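Local coordinates for protein beta-1,3-1,4-glucanase (Caldicellulosiruptor sp. F32, PDB 5H4R) that probably hydrolyses mixed-linkage beta-1,3-1,4-glucans such as lichenan, as a family 5 glycoside hydrolase with a TIM-barrel fold, at residues A59-P64 / T74-V79; D67-Y72 / H104-G109. The protein carries 1 engineered substitution. All coordinates share one frame; numbering follows the deposited sequence.

Interaction 1. Residues A59-P64 / T74-V79; sequences AAFENP and TAWCGV. With BGC (beta-D-glucopyranose), chain B.
A sugar-binding platform of the glycan pocket is built here: the indole of W76 lies between the backbone of A59 and A60 and a bound beta-D-glucopyranose. On the protein side, A59 CB sits 3.5 Å from W76 CD2. A59 CA lies over the six-membered ring, 3.7 Å from its centroid and 12° off the normal, a CH-pi contact. The backbone N of A60 covers the same face nearer the rim, and A60 O lies 3.5 Å from W76 CZ2. The glucose takes the opposite face. Its C6 comes within 3.5 Å of W76 CG, and its C5 stands over the centre of the indole. This is the aromatic platform by which glycoside hydrolases commonly hold sugar rings. With CG anti to the carbonyl carbon (chi1 -70°), the indole leaves the backbone toward A59. Both segments lie between strands 50-53 and 96-99, the first two strands of the (beta/alpha)8 barrel. Both therefore come from the same excursion between barrel strands. F61 flanks the indole without a true stack. Its ring centroid is 5.4 Å from that of the W76 five-membered ring, the planes are 28° apart and the rings barely overlap. F61 CE2 is 3.6 Å from W76 NE1. A75 CB meets the edge of the F61 ring in its plane, 3.6 Å from F61 CZ. No hydrogen bond joins the two segments. N55, another pocket residue, also touches the W76 side chain.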
loop_
_atom_site.group_PDB
_atom_site.type_symbol
_atom_site.label_atom_id
_atom_site.label_comp_id
_atom_site.label_asym_id
_atom_site.label_seq_id
_atom_site.Cartn_x
_atom_site.Cartn_y
_atom_site.Cartn_z
ATOM N N ALA A 59 -7.288 9.368 6.452
ATOM C CA ALA A 59 -8.213 10.456 6.179
ATOM C C ALA A 59 -7.523 11.791 6.438
ATOM O O ALA A 59 -6.801 11.969 7.419
ATOM C CB ALA A 59 -9.478 10.317 7.028
ATOM N N ALA A 60 -7.710 12.721 5.520
ATOM C CA ALA A 60 -6.996 13.986 5.593
ATOM C C ALA A 60 -7.791 15.023 4.827
ATOM O O ALA A 60 -8.264 14.759 3.718
ATOM C CB ALA A 60 -5.590 13.856 5.021
ATOM N N PHE A 61 -7.915 16.201 5.423
ATOM C CA PHE A 61 -8.678 17.300 4.861
ATOM C C PHE A 61 -8.496 18.497 5.778
ATOM O O PHE A 61 -8.122 18.356 6.947
ATOM C CB PHE A 61 -10.163 16.941 4.713
ATOM C CG PHE A 61 -10.763 16.292 5.922
ATOM C CD1 PHE A 61 -11.293 17.065 6.944
ATOM C CD2 PHE A 61 -10.837 14.917 6.013
ATOM C CE1 PHE A 61 -11.866 16.470 8.059
ATOM C CE2 PHE A 61 -11.407 14.305 7.121
ATOM C CZ PHE A 61 -11.926 15.093 8.143
ATOM N N GLU A 62 -8.746 19.676 5.230
ATOM C CA GLU A 62 -8.712 20.920 5.985
ATOM C C GLU A 62 -10.065 21.210 6.638
ATOM O O GLU A 62 -11.096 20.634 6.292
ATOM C CB GLU A 62 -8.323 22.070 5.062
ATOM C CG GLU A 62 -6.999 21.857 4.360
ATOM C CD GLU A 62 -6.674 22.966 3.377
ATOM O OE1 GLU A 62 -7.604 23.706 2.980
ATOM O OE2 GLU A 62 -5.485 23.102 3.005
ATOM N N ASN A 63 -10.038 22.117 7.604
ATOM C CA ASN A 63 -11.236 22.669 8.228
ATOM C C ASN A 63 -12.130 21.593 8.828
ATOM O O ASN A 63 -13.328 21.542 8.529
ATOM C CB ASN A 63 -12.034 23.488 7.213
ATOM C CG ASN A 63 -11.181 24.507 6.490
ATOM O OD1 ASN A 63 -11.132 24.532 5.260
ATOM N ND2 ASN A 63 -10.494 25.349 7.251
ATOM N N PRO A 64 -11.600 20.731 9.690
ATOM C CA PRO A 64 -12.456 19.742 10.348
ATOM C C PRO A 64 -13.517 20.426 11.185
ATOM O O PRO A 64 -13.261 21.444 11.835
ATOM C CB PRO A 64 -11.470 18.951 11.217
ATOM C CG PRO A 64 -10.379 19.904 11.482
ATOM C CD PRO A 64 -10.230 20.701 10.222
ATOM N N THR A 74 -12.037 8.276 12.129
ATOM C CA THR A 74 -13.363 7.793 11.768
ATOM C C THR A 74 -14.113 8.716 10.825
ATOM O O THR A 74 -15.245 8.405 10.441
ATOM C CB THR A 74 -14.188 7.559 13.038
ATOM O OG1 THR A 74 -14.247 8.761 13.827
ATOM C CG2 THR A 74 -13.538 6.472 13.855
ATOM N N ALA A 75 -13.502 9.824 10.417
ATOM C CA ALA A 75 -14.206 10.792 9.583
ATOM C C ALA A 75 -14.702 10.180 8.273
ATOM O O ALA A 75 -15.744 10.589 7.745
ATOM C CB ALA A 75 -13.296 11.976 9.281
ATOM N N TRP A 76 -13.930 9.267 7.691
ATOM C CA TRP A 76 -14.288 8.634 6.439
ATOM C C TRP A 76 -14.893 7.249 6.638
ATOM O O TRP A 76 -15.948 6.964 6.064
ATOM C CB TRP A 76 -13.060 8.567 5.516
ATOM C CG TRP A 76 -12.607 9.918 4.977
ATOM C CD1 TRP A 76 -13.171 11.141 5.207
ATOM C CD2 TRP A 76 -11.477 10.153 4.127
ATOM N NE1 TRP A 76 -12.480 12.120 4.530
ATOM C CE2 TRP A 76 -11.426 11.539 3.869
ATOM C CE3 TRP A 76 -10.499 9.323 3.563
ATOM C CZ2 TRP A 76 -10.439 12.111 3.071
ATOM C CZ3 TRP A 76 -9.522 9.896 2.773
ATOM C CH2 TRP A 76 -9.501 11.268 2.532
ATOM N N CYS A 77 -14.280 6.390 7.462
ATOM C CA CYS A 77 -14.752 5.010 7.580
ATOM C C CYS A 77 -15.891 4.861 8.574
ATOM O O CYS A 77 -16.627 3.866 8.507
ATOM C CB CYS A 77 -13.603 4.088 7.997
ATOM S SG CYS A 77 -12.968 4.386 9.663
ATOM N N GLY A 78 -16.052 5.825 9.483
ATOM C CA GLY A 78 -17.181 5.906 10.379
ATOM C C GLY A 78 -17.161 4.993 11.581
ATOM O O GLY A 78 -18.174 4.940 12.300
ATOM N N VAL A 79 -16.098 4.223 11.798
ATOM C CA VAL A 79 -16.074 3.218 12.864
ATOM C C VAL A 79 -14.685 3.207 13.481
ATOM O O VAL A 79 -13.696 3.075 12.770
ATOM C CB VAL A 79 -16.415 1.804 12.334
ATOM C CG1 VAL A 79 -16.410 0.774 13.467
ATOM C CG2 VAL A 79 -17.757 1.776 11.610
HETATM C C2 BGC B . -13.173 11.166 -1.080
HETATM C C3 BGC B . -13.813 12.127 -0.079
HETATM C C4 BGC B . -14.717 11.318 0.824
HETATM C C5 BGC B . -13.944 10.130 1.426
HETATM C C6 BGC B . -14.827 9.321 2.355
HETATM C C1 BGC B . -12.503 9.986 -0.373
HETATM O O2 BGC B . -12.215 11.923 -1.812
HETATM O O3 BGC B . -14.586 13.115 -0.792
HETATM O O4 BGC B . -15.148 12.201 1.853
HETATM O O5 BGC B . -13.503 9.292 0.357
HETATM O O6 BGC B . -15.917 8.826 1.595
#

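Interaction 2. Residues D67-Y72 / H104-G109; sequences DDELLY and HNHVTG
H106 and E69 meet through a hydrogen bond from H106 ND1 to E69 OE1, 2.7 Å long and 166° at the hydrogen. The carboxylate oxygen uses its anti lone pair and lies in the imidazole plane. The two flat groups are nearly coplanar, 17° apart. E69 chi1 (73°) sets CG between the backbone N and the carbonyl carbon, and the extended chain beyond carries the carboxylate to H106. The H106 ring also turns its edge toward the face of Y72, in an offset edge-to-face pair with centroids 5.1 Å apart. N105 CB lies over a face of the Y72 ring, 4.2 Å from the centroid. The N105 amide plane is nearly parallel to that ring, though the side chains cross at about a right angle. N105 OD1 accepts from F61 N.

A second shell fixes these groups. S115 OG bonds the other oxygen of E69, OE2, and W118 stacks on H106. D68 OD1 accepts from L70 N at 3.0 Å, an Asx turn at the start of the 3-10 segment 69-71, and also pairs with R117. With ND1 donating to a carboxylate, the rotation of the imidazole is fixed, and the nearby negative charge would be expected to favour a protonated ring.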
loop_
_atom_site.group_PDB
_atom_site.type_symbol
_atom_site.label_atom_id
_atom_site.label_comp_id
_atom_site.label_asym_id
_atom_site.label_seq_id
_atom_site.Cartn_x
_atom_site.Cartn_y
_atom_site.Cartn_z
ATOM N N ASP A 67 -13.254 19.108 17.095
ATOM C CA ASP A 67 -12.124 19.630 17.854
ATOM C C ASP A 67 -11.057 18.578 18.116
ATOM O O ASP A 67 -9.868 18.903 18.133
ATOM C CB ASP A 67 -12.602 20.189 19.195
ATOM C CG ASP A 67 -13.545 21.353 19.031
ATOM O OD1 ASP A 67 -13.230 22.260 18.231
ATOM O OD2 ASP A 67 -14.602 21.356 19.698
ATOM N N ASP A 68 -11.461 17.329 18.322
ATOM C CA ASP A 68 -10.544 16.246 18.676
ATOM C C ASP A 68 -9.908 15.666 17.413
ATOM O O ASP A 68 -10.589 15.017 16.616
ATOM C CB ASP A 68 -11.310 15.167 19.439
ATOM C CG ASP A 68 -10.406 14.093 20.025
ATOM O OD1 ASP A 68 -9.218 14.002 19.639
ATOM O OD2 ASP A 68 -10.902 13.328 20.884
ATOM N N GLU A 69 -8.590 15.858 17.243
ATOM C CA GLU A 69 -7.922 15.375 16.037
ATOM C C GLU A 69 -8.018 13.865 15.885
ATOM O O GLU A 69 -7.842 13.364 14.777
ATOM C CB GLU A 69 -6.441 15.779 16.022
ATOM C CG GLU A 69 -5.586 15.008 17.006
ATOM C CD GLU A 69 -4.167 15.474 17.017
ATOM O OE1 GLU A 69 -3.542 15.503 15.937
ATOM O OE2 GLU A 69 -3.673 15.805 18.109
ATOM N N LEU A 70 -8.291 13.120 16.957
ATOM C CA LEU A 70 -8.415 11.680 16.805
ATOM C C LEU A 70 -9.621 11.298 15.958
ATOM O O LEU A 70 -9.653 10.193 15.417
ATOM C CB LEU A 70 -8.480 11.007 18.176
ATOM C CG LEU A 70 -7.238 11.089 19.059
ATOM C CD1 LEU A 70 -7.358 10.085 20.192
ATOM C CD2 LEU A 70 -5.985 10.828 18.284
ATOM N N LEU A 71 -10.604 12.195 15.812
ATOM C CA LEU A 71 -11.758 11.904 14.972
ATOM C C LEU A 71 -11.411 11.821 13.488
ATOM O O LEU A 71 -12.251 11.375 12.703
ATOM C CB LEU A 71 -12.851 12.952 15.239
ATOM C CG LEU A 71 -13.424 12.878 16.658
ATOM C CD1 LEU A 71 -14.340 14.052 16.967
ATOM C CD2 LEU A 71 -14.162 11.586 16.881
ATOM N N TYR A 72 -10.193 12.193 13.076
ATOM C CA TYR A 72 -9.775 11.873 11.717
ATOM C C TYR A 72 -9.834 10.369 11.475
ATOM O O TYR A 72 -10.131 9.938 10.363
ATOM C CB TYR A 72 -8.365 12.399 11.433
ATOM C CG TYR A 72 -8.343 13.835 10.929
ATOM C CD1 TYR A 72 -8.535 14.131 9.578
ATOM C CD2 TYR A 72 -8.159 14.891 11.803
ATOM C CE1 TYR A 72 -8.512 15.453 9.124
ATOM C CE2 TYR A 72 -8.145 16.191 11.363
ATOM C CZ TYR A 72 -8.334 16.479 10.034
ATOM O OH TYR A 72 -8.298 17.814 9.649
ATOM N N HIS A 104 -0.096 15.013 8.019
ATOM C CA HIS A 104 0.038 16.467 7.901
ATOM C C HIS A 104 -1.021 17.238 8.680
ATOM O O HIS A 104 -0.785 18.418 8.993
ATOM C CB HIS A 104 0.047 16.903 6.426
ATOM C CG HIS A 104 -1.301 16.939 5.770
ATOM N ND1 HIS A 104 -1.785 15.893 5.011
ATOM C CD2 HIS A 104 -2.241 17.911 5.712
ATOM C CE1 HIS A 104 -2.975 16.211 4.536
ATOM N NE2 HIS A 104 -3.275 17.432 4.940
ATOM N N ASN A 105 -2.169 16.628 9.017
ATOM C CA ASN A 105 -3.140 17.292 9.878
ATOM C C ASN A 105 -2.831 17.100 11.348
ATOM O O ASN A 105 -3.649 17.489 12.194
ATOM C CB ASN A 105 -4.566 16.790 9.606
ATOM C CG ASN A 105 -5.055 17.130 8.221
ATOM O OD1 ASN A 105 -5.416 16.236 7.454
ATOM N ND2 ASN A 105 -5.083 18.415 7.889
ATOM N N HIS A 106 -1.652 16.552 11.660
ATOM C CA HIS A 106 -1.291 16.173 13.014
ATOM C C HIS A 106 0.117 16.626 13.383
ATOM O O HIS A 106 0.724 16.058 14.297
ATOM C CB HIS A 106 -1.417 14.658 13.154
ATOM C CG HIS A 106 -2.752 14.148 12.722
ATOM N ND1 HIS A 106 -3.883 14.290 13.499
ATOM C CD2 HIS A 106 -3.154 13.538 11.579
ATOM C CE1 HIS A 106 -4.922 13.786 12.856
ATOM N NE2 HIS A 106 -4.506 13.316 11.687
ATOM N N VAL A 107 0.643 17.646 12.700
ATOM C CA VAL A 107 1.976 18.150 12.976
ATOM C C VAL A 107 1.902 19.642 13.265
ATOM O O VAL A 107 1.020 20.362 12.783
ATOM C CB VAL A 107 2.951 17.867 11.809
ATOM C CG1 VAL A 107 3.153 16.387 11.667
ATOM C CG2 VAL A 107 2.452 18.491 10.511
ATOM N N THR A 108 2.823 20.097 14.105
ATOM C CA THR A 108 2.901 21.502 14.443
ATOM C C THR A 108 4.363 21.910 14.463
ATOM O O THR A 108 5.258 21.079 14.618
ATOM C CB THR A 108 2.251 21.795 15.802
ATOM O OG1 THR A 108 2.995 21.146 16.834
ATOM C CG2 THR A 108 0.822 21.289 15.847
ATOM N N GLY A 109 4.597 23.204 14.291
ATOM C CA GLY A 109 5.935 23.741 14.382
ATOM C C GLY A 109 6.752 23.562 13.117
ATOM O O GLY A 109 6.426 22.789 12.207
#

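In the fold
Both interactions involve the long excursion between strand 50-53 and helix 83-91 of the barrel, and their segments alternate along the chain. Interaction 1 is a surface contact at the sugar-binding cleft, apolar and aromatic, with one face of its indole given to ligand. Interaction 2 is partly buried and further from the sugar. It ties the excursion to segment 104-109, after the second barrel strand, 96-99, by a histidine-carboxylate hydrogen bond as well as ring contacts. The two contacts join at F61: F61 O probably bonds Y72 OH (2.8 Å), and F61 N probably bonds N105 OD1 (3.2 Å). Interaction 2 thus holds the backbone beside the platform of interaction 1.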